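Local coordinates for ParB domain protein nuclease (Sulfolobus solfataricus, PDB 5K5D) that probably takes part in DNA segregation as the ParB-N portion of an archaeal pNOB8-like partition protein, and may act as a nuclease, at residues I168-K178 and K192-I200; Q47-V58 and V77-S86. The protein carries 4 engineered substitutions. All coordinates share one frame; numbering follows the deposited sequence.

Contact 1: I168-K178 and K192-I200; sequences ISALEYERILK and KRKMAILRI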
loop_
_atom_site.group_PDB
_atom_site.type_symbol
_atom_site.label_atom_id
_atom_site.label_comp_id
_atom_site.label_asym_id
_atom_site.label_seq_id
_atom_site.Cartn_x
_atom_site.Cartn_y
_atom_site.Cartn_z
ATOM N N ILE B 168 -2.835 -6.622 15.776
ATOM C CA ILE B 168 -3.089 -7.722 14.861
ATOM C C ILE B 168 -1.852 -8.597 14.689
ATOM O O ILE B 168 -0.728 -8.134 14.857
ATOM C CB ILE B 168 -3.564 -7.194 13.490
ATOM C CG1 ILE B 168 -3.944 -8.352 12.563
ATOM C CG2 ILE B 168 -2.505 -6.290 12.862
ATOM C CD1 ILE B 168 -4.571 -7.909 11.258
ATOM N N SER B 169 -2.065 -9.866 14.364
ATOM C CA SER B 169 -0.964 -10.801 14.185
ATOM C C SER B 169 -0.571 -10.893 12.716
ATOM O O SER B 169 -1.325 -10.480 11.834
ATOM C CB SER B 169 -1.346 -12.188 14.703
ATOM O OG SER B 169 -2.291 -12.809 13.849
ATOM N N ALA B 170 0.614 -11.435 12.460
ATOM C CA ALA B 170 1.095 -11.614 11.096
ATOM C C ALA B 170 0.131 -12.483 10.309
ATOM O O ALA B 170 0.013 -12.352 9.089
ATOM C CB ALA B 170 2.479 -12.239 11.101
ATOM N N LEU B 171 -0.557 -13.374 11.011
ATOM C CA LEU B 171 -1.467 -14.300 10.354
ATOM C C LEU B 171 -2.720 -13.583 9.876
ATOM O O LEU B 171 -3.095 -13.680 8.710
ATOM C CB LEU B 171 -1.842 -15.444 11.289
ATOM C CG LEU B 171 -2.679 -16.552 10.652
ATOM C CD1 LEU B 171 -1.937 -17.176 9.476
ATOM C CD2 LEU B 171 -3.033 -17.605 11.690
ATOM N N GLU B 172 -3.364 -12.859 10.785
ATOM C CA GLU B 172 -4.577 -12.127 10.455
ATOM C C GLU B 172 -4.294 -11.142 9.330
ATOM O O GLU B 172 -5.051 -11.063 8.361
ATOM C CB GLU B 172 -5.114 -11.397 11.687
ATOM C CG GLU B 172 -5.227 -12.282 12.922
ATOM C CD GLU B 172 -5.549 -11.498 14.183
ATOM O OE1 GLU B 172 -4.630 -10.858 14.738
ATOM O OE2 GLU B 172 -6.719 -11.523 14.623
ATOM N N TYR B 173 -3.194 -10.403 9.456
ATOM C CA TYR B 173 -2.787 -9.441 8.434
ATOM C C TYR B 173 -2.590 -10.119 7.079
ATOM O O TYR B 173 -3.004 -9.595 6.047
ATOM C CB TYR B 173 -1.503 -8.715 8.843
ATOM C CG TYR B 173 -1.226 -7.469 8.030
ATOM C CD1 TYR B 173 -0.389 -7.505 6.921
ATOM C CD2 TYR B 173 -1.805 -6.253 8.373
ATOM C CE1 TYR B 173 -0.135 -6.361 6.178
ATOM C CE2 TYR B 173 -1.561 -5.107 7.637
ATOM C CZ TYR B 173 -0.727 -5.167 6.543
ATOM O OH TYR B 173 -0.489 -4.023 5.817
ATOM N N GLU B 174 -1.952 -11.284 7.088
ATOM C CA GLU B 174 -1.720 -12.026 5.857
ATOM C C GLU B 174 -3.027 -12.492 5.224
ATOM O O GLU B 174 -3.176 -12.467 4.002
ATOM C CB GLU B 174 -0.811 -13.227 6.116
ATOM C CG GLU B 174 -0.515 -14.049 4.878
ATOM C CD GLU B 174 0.285 -15.297 5.194
ATOM O OE1 GLU B 174 -0.059 -16.376 4.666
ATOM O OE2 GLU B 174 1.257 -15.197 5.972
ATOM N N ARG B 175 -3.969 -12.926 6.054
ATOM C CA ARG B 175 -5.251 -13.399 5.549
ATOM C C ARG B 175 -5.992 -12.237 4.909
ATOM O O ARG B 175 -6.692 -12.401 3.909
ATOM C CB ARG B 175 -6.087 -14.018 6.672
ATOM C CG ARG B 175 -7.224 -13.136 7.171
ATOM C CD ARG B 175 -7.996 -13.803 8.304
ATOM N NE ARG B 175 -7.113 -14.246 9.380
ATOM C CZ ARG B 175 -7.435 -14.232 10.670
ATOM N NH1 ARG B 175 -8.623 -13.786 11.054
ATOM N NH2 ARG B 175 -6.567 -14.659 11.576
ATOM N N ILE B 176 -5.826 -11.056 5.496
ATOM C CA ILE B 176 -6.426 -9.845 4.959
ATOM C C ILE B 176 -5.879 -9.547 3.566
ATOM O O ILE B 176 -6.629 -9.187 2.661
ATOM C CB ILE B 176 -6.183 -8.647 5.886
ATOM C CG1 ILE B 176 -6.999 -8.814 7.170
ATOM C CG2 ILE B 176 -6.537 -7.353 5.183
ATOM C CD1 ILE B 176 -7.027 -7.586 8.043
ATOM N N LEU B 177 -4.570 -9.713 3.400
ATOM C CA LEU B 177 -3.931 -9.538 2.104
ATOM C C LEU B 177 -4.548 -10.465 1.071
ATOM O O LEU B 177 -4.912 -10.033 -0.025
ATOM C CB LEU B 177 -2.434 -9.821 2.199
ATOM C CG LEU B 177 -1.656 -8.945 3.174
ATOM C CD1 LEU B 177 -0.180 -9.335 3.184
ATOM C CD2 LEU B 177 -1.842 -7.484 2.808
ATOM N N LYS B 178 -4.655 -11.744 1.422
ATOM C CA LYS B 178 -5.206 -12.733 0.504
ATOM C C LYS B 178 -6.604 -12.333 0.048
ATOM O O LYS B 178 -6.918 -12.397 -1.139
ATOM C CB LYS B 178 -5.209 -14.131 1.130
ATOM C CG LYS B 178 -3.835 -14.785 1.177
ATOM C CD LYS B 178 -3.919 -16.249 1.592
ATOM C CE LYS B 178 -4.550 -16.403 2.971
ATOM N NZ LYS B 178 -4.546 -17.819 3.446
ATOM N N LYS B 192 3.112 -12.071 -0.318
ATOM C CA LYS B 192 2.138 -11.643 0.682
ATOM C C LYS B 192 2.560 -12.100 2.068
ATOM O O LYS B 192 2.277 -11.438 3.067
ATOM C CB LYS B 192 0.746 -12.196 0.376
ATOM C CG LYS B 192 0.093 -11.625 -0.867
ATOM C CD LYS B 192 -1.302 -12.192 -1.044
ATOM C CE LYS B 192 -1.890 -11.795 -2.377
ATOM N NZ LYS B 192 -1.155 -12.438 -3.499
ATOM N N ARG B 193 3.238 -13.239 2.127
ATOM C CA ARG B 193 3.640 -13.802 3.404
ATOM C C ARG B 193 4.891 -13.098 3.905
ATOM O O ARG B 193 5.014 -12.802 5.094
ATOM C CB ARG B 193 3.875 -15.306 3.276
ATOM C CG ARG B 193 4.109 -15.991 4.603
ATOM C CD ARG B 193 4.215 -17.492 4.440
ATOM N NE ARG B 193 4.669 -18.122 5.674
ATOM C CZ ARG B 193 5.947 -18.287 5.995
ATOM N NH1 ARG B 193 6.897 -17.872 5.166
ATOM N NH2 ARG B 193 6.274 -18.866 7.141
ATOM N N LYS B 194 5.813 -12.832 2.983
ATOM C CA LYS B 194 7.017 -12.070 3.287
ATOM C C LYS B 194 6.639 -10.689 3.789
ATOM O O LYS B 194 7.164 -10.219 4.797
ATOM C CB LYS B 194 7.898 -11.929 2.044
ATOM C CG LYS B 194 8.700 -13.163 1.693
ATOM C CD LYS B 194 9.388 -12.984 0.352
ATOM C CE LYS B 194 10.220 -14.204 -0.018
ATOM N NZ LYS B 194 10.692 -14.139 -1.430
HETATM N N MSE B 195 5.730 -10.038 3.074
HETATM C CA MSE B 195 5.317 -8.691 3.435
HETATM C C MSE B 195 4.624 -8.687 4.789
HETATM O O MSE B 195 4.868 -7.808 5.614
HETATM C CB MSE B 195 4.405 -8.090 2.365
HETATM C CG MSE B 195 4.321 -6.572 2.439
HETATM SE SE MSE B 195 2.600 -5.887 3.051
HETATM C CE MSE B 195 1.618 -6.055 1.383
ATOM N N ALA B 196 3.772 -9.684 5.015
ATOM C CA ALA B 196 3.019 -9.779 6.261
ATOM C C ALA B 196 3.941 -9.958 7.464
ATOM O O ALA B 196 3.764 -9.303 8.495
ATOM C CB ALA B 196 2.006 -10.911 6.188
ATOM N N ILE B 197 4.927 -10.840 7.326
ATOM C CA ILE B 197 5.895 -11.075 8.395
ATOM C C ILE B 197 6.725 -9.828 8.690
ATOM O O ILE B 197 6.967 -9.491 9.847
ATOM C CB ILE B 197 6.830 -12.246 8.061
ATOM C CG1 ILE B 197 6.026 -13.544 7.980
ATOM C CG2 ILE B 197 7.932 -12.363 9.105
ATOM C CD1 ILE B 197 6.862 -14.767 7.702
ATOM N N LEU B 198 7.162 -9.142 7.641
ATOM C CA LEU B 198 7.932 -7.925 7.824
ATOM C C LEU B 198 7.058 -6.840 8.437
ATOM O O LEU B 198 7.494 -6.108 9.321
ATOM C CB LEU B 198 8.514 -7.434 6.493
ATOM C CG LEU B 198 9.476 -8.359 5.745
ATOM C CD1 LEU B 198 10.025 -7.663 4.513
ATOM C CD2 LEU B 198 10.605 -8.823 6.649
ATOM N N ARG B 199 5.819 -6.745 7.970
ATOM C CA ARG B 199 4.928 -5.682 8.409
ATOM C C ARG B 199 4.677 -5.752 9.910
ATOM O O ARG B 199 4.549 -4.721 10.577
ATOM C CB ARG B 199 3.606 -5.741 7.644
ATOM C CG ARG B 199 2.878 -4.413 7.575
ATOM C CD ARG B 199 1.987 -4.212 8.776
ATOM N NE ARG B 199 1.527 -2.833 8.878
ATOM C CZ ARG B 199 2.046 -1.935 9.706
ATOM N NH1 ARG B 199 3.043 -2.276 10.514
ATOM N NH2 ARG B 199 1.564 -0.698 9.732
ATOM N N ILE B 200 4.623 -6.972 10.435
ATOM C CA ILE B 200 4.304 -7.190 11.843
ATOM C C ILE B 200 5.547 -7.285 12.726
ATOM O O ILE B 200 5.601 -6.691 13.806
ATOM C CB ILE B 200 3.431 -8.448 12.029
ATOM C CG1 ILE B 200 1.951 -8.079 11.907
ATOM C CG2 ILE B 200 3.710 -9.108 13.372
ATOM C CD1 ILE B 200 1.588 -7.418 10.586
#
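Tyr173 is one knob of this helix pair, set among Met195, Ala196, Arg199 and Ile200. With CG anti to the backbone N (chi1 -165°), its ring reaches across to helix 192-200, where Arg199 CD lies over one face, 3.9 Å from the ring centroid, in a CH-pi contact. Met195, a selenomethionine, meets the ring at its edge, SE standing 4.2 Å from CE1, while Ile200 CD1 packs 3.8 Å from Tyr173 CB. Ala196 is the knob in return: its CB enters between Ala170, Tyr173, Glu174 and Leu177, 3.6 Å from Glu174 CB, and a methyl suits a place where the backbones come so near. Ala170 likewise lets the Ile200 branches settle on the first turn, CB to CB 4.0 Å. Farther along, Leu177 spreads its methyls over Ala196 and Met195, and the extended Glu174 lays OE2 beside the Arg193 aliphatic chain, too far from its NE for a salt bridge.

Behind this layer, Asp121 of helix 109-128 receives both the Tyr173 hydroxyl and the Arg199 guanidinium, and so probably steadies the tyrosine together with the arginine chain over its ring. A leucine in place of Tyr173 would probably leave Asp121 without its hydroxyl partner and Arg199 CD without a ring face to rest on. At the helix start Ser169 OG, also hydrogen-bonded to Asn156, accepts from Glu172 N at 3.2 Å, and Glu172 OE1 takes Ser169 N at 2.8 Å.

This capping box begins a helix whose axis passes 8.6 Å from its partner's at 139°, an obliquely antiparallel pair of consecutive helices packed knobs-into-holes.

Contact 2: Q47-V58 and V77-S86; sequences QIFPLIADRNYV and VKILKYDFDS
Gln47 lays its amide against Val77 CG2 and the neighbouring backbone of Lys78, gripping that residue twice: OE1 accepts from Lys78 N at 2.8 Å, and NE2 donates to Lys78 O at 3.1 Å, both in the carbonyl plane of the acceptor. A primary amide suits this place because it offers a donor and an acceptor together, much as another strand residue would. Lys78 O also takes Leu51 N, where the parallel ladder begins; Leu80 N to Leu51 O, Ala53 N to Leu80 O and Tyr82 N to Ala53 O continue it. Mostly apolar side chains line the two faces. Ile52 lies against Leu80 and Tyr82 on one, with Leu96 of helix 90-99 beyond, while Ala53 and the Tyr57 ring edge meet Ile79 CD1 on the other, where Lys81 NZ donates to Tyr57 OH and Glu12 binds both groups.

Past the strands, Asp54 has CG between the backbone N and the carbonyl carbon (chi1 77°), which turns OD2 to accept Ser86 OG at 2.7 Å and Ser86 N at 3.1 Å from opposite faces of its carboxylate. Its OD1 takes Val58 N, tying down the type I turn 54-57. Arg55 NH1 bridges to Asp83 OD1, 3.1 Å away.

Strands 51-53 and 77-82 are the parallel central pair of the four-stranded mixed sheet in the ParB-like N-terminal region.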
loop_
_atom_site.group_PDB
_atom_site.type_symbol
_atom_site.label_atom_id
_atom_site.label_comp_id
_atom_site.label_asym_id
_atom_site.label_seq_id
_atom_site.Cartn_x
_atom_site.Cartn_y
_atom_site.Cartn_z
ATOM N N GLN B 47 -12.752 11.055 -22.203
ATOM C CA GLN B 47 -12.890 10.068 -21.140
ATOM C C GLN B 47 -13.206 8.677 -21.669
ATOM O O GLN B 47 -14.330 8.407 -22.085
ATOM C CB GLN B 47 -13.982 10.495 -20.163
ATOM C CG GLN B 47 -13.459 10.897 -18.805
ATOM C CD GLN B 47 -14.546 10.902 -17.750
ATOM O OE1 GLN B 47 -15.531 11.639 -17.856
ATOM N NE2 GLN B 47 -14.375 10.073 -16.726
ATOM N N ILE B 48 -12.211 7.797 -21.640
ATOM C CA ILE B 48 -12.415 6.402 -22.009
ATOM C C ILE B 48 -13.065 5.659 -20.844
ATOM O O ILE B 48 -14.022 4.906 -21.028
ATOM C CB ILE B 48 -11.086 5.716 -22.376
ATOM C CG1 ILE B 48 -10.447 6.398 -23.586
ATOM C CG2 ILE B 48 -11.314 4.241 -22.666
ATOM C CD1 ILE B 48 -11.232 6.231 -24.872
ATOM N N PHE B 49 -12.542 5.890 -19.644
ATOM C CA PHE B 49 -13.049 5.259 -18.433
ATOM C C PHE B 49 -13.658 6.289 -17.488
ATOM O O PHE B 49 -13.140 7.397 -17.355
ATOM C CB PHE B 49 -11.921 4.516 -17.719
ATOM C CG PHE B 49 -11.411 3.322 -18.471
ATOM C CD1 PHE B 49 -12.291 2.394 -19.003
ATOM C CD2 PHE B 49 -10.052 3.132 -18.654
ATOM C CE1 PHE B 49 -11.823 1.294 -19.697
ATOM C CE2 PHE B 49 -9.580 2.035 -19.347
ATOM C CZ PHE B 49 -10.466 1.115 -19.870
ATOM N N PRO B 50 -14.767 5.925 -16.828
ATOM C CA PRO B 50 -15.408 6.832 -15.872
ATOM C C PRO B 50 -14.673 6.834 -14.541
ATOM O O PRO B 50 -13.927 5.898 -14.244
ATOM C CB PRO B 50 -16.798 6.226 -15.702
ATOM C CG PRO B 50 -16.587 4.767 -15.922
ATOM C CD PRO B 50 -15.507 4.657 -16.968
ATOM N N LEU B 51 -14.881 7.882 -13.754
ATOM C CA LEU B 51 -14.279 7.975 -12.436
ATOM C C LEU B 51 -15.158 7.265 -11.411
ATOM O O LEU B 51 -16.300 6.902 -11.702
ATOM C CB LEU B 51 -14.070 9.438 -12.046
ATOM C CG LEU B 51 -13.246 10.261 -13.036
ATOM C CD1 LEU B 51 -12.923 11.618 -12.440
ATOM C CD2 LEU B 51 -11.973 9.525 -13.417
ATOM N N ILE B 52 -14.620 7.067 -10.213
ATOM C CA ILE B 52 -15.308 6.299 -9.184
ATOM C C ILE B 52 -15.751 7.193 -8.034
ATOM O O ILE B 52 -14.928 7.795 -7.348
ATOM C CB ILE B 52 -14.394 5.205 -8.617
ATOM C CG1 ILE B 52 -13.858 4.315 -9.742
ATOM C CG2 ILE B 52 -15.124 4.411 -7.556
ATOM C CD1 ILE B 52 -14.929 3.686 -10.593
ATOM N N ALA B 53 -17.057 7.270 -7.817
ATOM C CA ALA B 53 -17.593 8.114 -6.759
ATOM C C ALA B 53 -18.622 7.356 -5.935
ATOM O O ALA B 53 -19.182 6.354 -6.387
ATOM C CB ALA B 53 -18.208 9.369 -7.342
ATOM N N ASP B 54 -18.868 7.836 -4.721
ATOM C CA ASP B 54 -19.879 7.214 -3.883
ATOM C C ASP B 54 -21.242 7.879 -4.077
ATOM O O ASP B 54 -21.436 8.692 -4.984
ATOM C CB ASP B 54 -19.464 7.227 -2.406
ATOM C CG ASP B 54 -19.634 8.590 -1.755
ATOM O OD1 ASP B 54 -20.157 9.527 -2.405
ATOM O OD2 ASP B 54 -19.255 8.718 -0.571
ATOM N N ARG B 55 -22.177 7.518 -3.209
ATOM C CA ARG B 55 -23.547 7.997 -3.276
ATOM C C ARG B 55 -23.641 9.522 -3.253
ATOM O O ARG B 55 -24.425 10.113 -3.989
ATOM C CB ARG B 55 -24.326 7.408 -2.102
ATOM C CG ARG B 55 -25.819 7.487 -2.236
ATOM C CD ARG B 55 -26.455 6.342 -1.470
ATOM N NE ARG B 55 -26.135 6.373 -0.047
ATOM C CZ ARG B 55 -26.037 5.291 0.716
ATOM N NH1 ARG B 55 -26.214 4.089 0.188
ATOM N NH2 ARG B 55 -25.753 5.407 2.006
ATOM N N ASN B 56 -22.841 10.155 -2.404
ATOM C CA ASN B 56 -22.877 11.606 -2.261
ATOM C C ASN B 56 -21.844 12.303 -3.138
ATOM O O ASN B 56 -21.499 13.461 -2.906
ATOM C CB ASN B 56 -22.643 12.007 -0.803
ATOM C CG ASN B 56 -23.690 11.436 0.133
ATOM O OD1 ASN B 56 -24.876 11.394 -0.197
ATOM N ND2 ASN B 56 -23.251 10.973 1.298
ATOM N N TYR B 57 -21.353 11.588 -4.143
ATOM C CA TYR B 57 -20.468 12.180 -5.140
ATOM C C TYR B 57 -19.114 12.553 -4.549
ATOM O O TYR B 57 -18.451 13.481 -5.010
ATOM C CB TYR B 57 -21.149 13.373 -5.817
ATOM C CG TYR B 57 -22.438 12.976 -6.503
ATOM C CD1 TYR B 57 -23.661 13.103 -5.856
ATOM C CD2 TYR B 57 -22.426 12.439 -7.785
ATOM C CE1 TYR B 57 -24.837 12.722 -6.474
ATOM C CE2 TYR B 57 -23.595 12.057 -8.410
ATOM C CZ TYR B 57 -24.797 12.198 -7.750
ATOM O OH TYR B 57 -25.962 11.813 -8.371
ATOM N N VAL B 58 -18.717 11.818 -3.517
ATOM C CA VAL B 58 -17.363 11.896 -3.000
ATOM C C VAL B 58 -16.463 11.061 -3.905
ATOM O O VAL B 58 -16.694 9.864 -4.095
ATOM C CB VAL B 58 -17.273 11.370 -1.548
ATOM C CG1 VAL B 58 -15.824 11.287 -1.096
ATOM C CG2 VAL B 58 -18.077 12.250 -0.610
ATOM N N VAL B 77 -18.207 15.130 -16.229
ATOM C CA VAL B 77 -17.436 13.899 -16.204
ATOM C C VAL B 77 -18.310 12.672 -15.959
ATOM O O VAL B 77 -19.196 12.680 -15.103
ATOM C CB VAL B 77 -16.282 13.982 -15.168
ATOM C CG1 VAL B 77 -16.762 14.623 -13.879
ATOM C CG2 VAL B 77 -15.676 12.609 -14.912
ATOM N N LYS B 78 -18.059 11.627 -16.740
ATOM C CA LYS B 78 -18.735 10.351 -16.574
ATOM C C LYS B 78 -18.209 9.683 -15.311
ATOM O O LYS B 78 -17.001 9.631 -15.087
ATOM C CB LYS B 78 -18.466 9.459 -17.790
ATOM C CG LYS B 78 -18.865 10.085 -19.123
ATOM C CD LYS B 78 -17.883 9.742 -20.253
ATOM C CE LYS B 78 -17.921 8.273 -20.641
ATOM N NZ LYS B 78 -17.324 7.386 -19.599
ATOM N N ILE B 79 -19.115 9.180 -14.478
ATOM C CA ILE B 79 -18.710 8.508 -13.251
ATOM C C ILE B 79 -19.468 7.204 -13.003
ATOM O O ILE B 79 -20.493 6.922 -13.633
ATOM C CB ILE B 79 -18.879 9.417 -12.010
ATOM C CG1 ILE B 79 -20.360 9.691 -11.733
ATOM C CG2 ILE B 79 -18.108 10.713 -12.184
ATOM C CD1 ILE B 79 -20.611 10.461 -10.441
ATOM N N LEU B 80 -18.934 6.404 -12.087
ATOM C CA LEU B 80 -19.668 5.279 -11.537
ATOM C C LEU B 80 -20.046 5.632 -10.102
ATOM O O LEU B 80 -19.198 5.621 -9.204
ATOM C CB LEU B 80 -18.828 4.002 -11.574
ATOM C CG LEU B 80 -18.366 3.529 -12.955
ATOM C CD1 LEU B 80 -17.677 2.173 -12.862
ATOM C CD2 LEU B 80 -19.535 3.465 -13.920
ATOM N N LYS B 81 -21.315 5.975 -9.898
ATOM C CA LYS B 81 -21.816 6.279 -8.566
ATOM C C LYS B 81 -22.232 4.993 -7.862
ATOM O O LYS B 81 -23.217 4.352 -8.236
ATOM C CB LYS B 81 -22.995 7.251 -8.629
ATOM C CG LYS B 81 -23.396 7.805 -7.273
ATOM C CD LYS B 81 -24.568 8.769 -7.373
ATOM C CE LYS B 81 -25.861 8.037 -7.686
ATOM N NZ LYS B 81 -27.011 8.979 -7.763
ATOM N N TYR B 82 -21.461 4.619 -6.850
ATOM C CA TYR B 82 -21.744 3.432 -6.063
ATOM C C TYR B 82 -22.738 3.757 -4.961
ATOM O O TYR B 82 -22.765 4.876 -4.447
ATOM C CB TYR B 82 -20.456 2.876 -5.464
ATOM C CG TYR B 82 -19.626 2.122 -6.461
ATOM C CD1 TYR B 82 -18.923 2.790 -7.457
ATOM C CD2 TYR B 82 -19.545 0.739 -6.414
ATOM C CE1 TYR B 82 -18.162 2.094 -8.381
ATOM C CE2 TYR B 82 -18.787 0.037 -7.334
ATOM C CZ TYR B 82 -18.101 0.719 -8.313
ATOM O OH TYR B 82 -17.353 0.019 -9.224
ATOM N N ASP B 83 -23.548 2.770 -4.596
ATOM C CA ASP B 83 -24.624 2.990 -3.648
ATOM C C ASP B 83 -24.190 2.755 -2.207
ATOM O O ASP B 83 -24.736 1.905 -1.511
ATOM C CB ASP B 83 -25.818 2.104 -3.984
ATOM C CG ASP B 83 -27.004 2.372 -3.089
ATOM O OD1 ASP B 83 -27.213 3.551 -2.736
ATOM O OD2 ASP B 83 -27.715 1.410 -2.731
ATOM N N PHE B 84 -23.204 3.516 -1.764
ATOM C CA PHE B 84 -22.773 3.441 -0.378
ATOM C C PHE B 84 -22.153 4.764 0.039
ATOM O O PHE B 84 -21.695 5.535 -0.801
ATOM C CB PHE B 84 -21.786 2.292 -0.168
ATOM C CG PHE B 84 -20.395 2.589 -0.652
ATOM C CD1 PHE B 84 -20.030 2.327 -1.963
ATOM C CD2 PHE B 84 -19.449 3.119 0.208
ATOM C CE1 PHE B 84 -18.753 2.592 -2.409
ATOM C CE2 PHE B 84 -18.168 3.386 -0.231
ATOM C CZ PHE B 84 -17.821 3.122 -1.543
ATOM N N ASP B 85 -22.165 5.027 1.339
ATOM C CA ASP B 85 -21.604 6.251 1.882
ATOM C C ASP B 85 -20.175 5.974 2.323
ATOM O O ASP B 85 -19.946 5.264 3.301
ATOM C CB ASP B 85 -22.450 6.732 3.062
ATOM C CG ASP B 85 -22.095 8.132 3.503
ATOM O OD1 ASP B 85 -20.909 8.508 3.411
ATOM O OD2 ASP B 85 -23.012 8.861 3.941
ATOM N N SER B 86 -19.216 6.527 1.586
ATOM C CA SER B 86 -17.802 6.292 1.859
ATOM C C SER B 86 -17.402 6.804 3.236
ATOM O O SER B 86 -16.414 6.347 3.810
ATOM C CB SER B 86 -16.931 6.960 0.798
ATOM O OG SER B 86 -16.991 8.371 0.912
HETATM O O HOH W 1 -25.557 8.768 2.921
#

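The two contacts lie in series along the chain, with centres about 31 Å apart and nearest atoms about 17 Å apart; they do not touch, and no helix or strand is common to both. Contact 1 is the more buried and lies nearer the centre of the chain; it joins two helices by van der Waals packing, with no hydrogen bond between its segments. Contact 2 is partly buried and farther out. It joins neighbouring strands by backbone hydrogen bonds, with side-chain polar groups and a salt bridge where the chains leave the sheet. The contrast follows from the elements: helices satisfy their own backbones and meet through shape, whereas strands rely on neighbouring strands for their backbone hydrogen bonds.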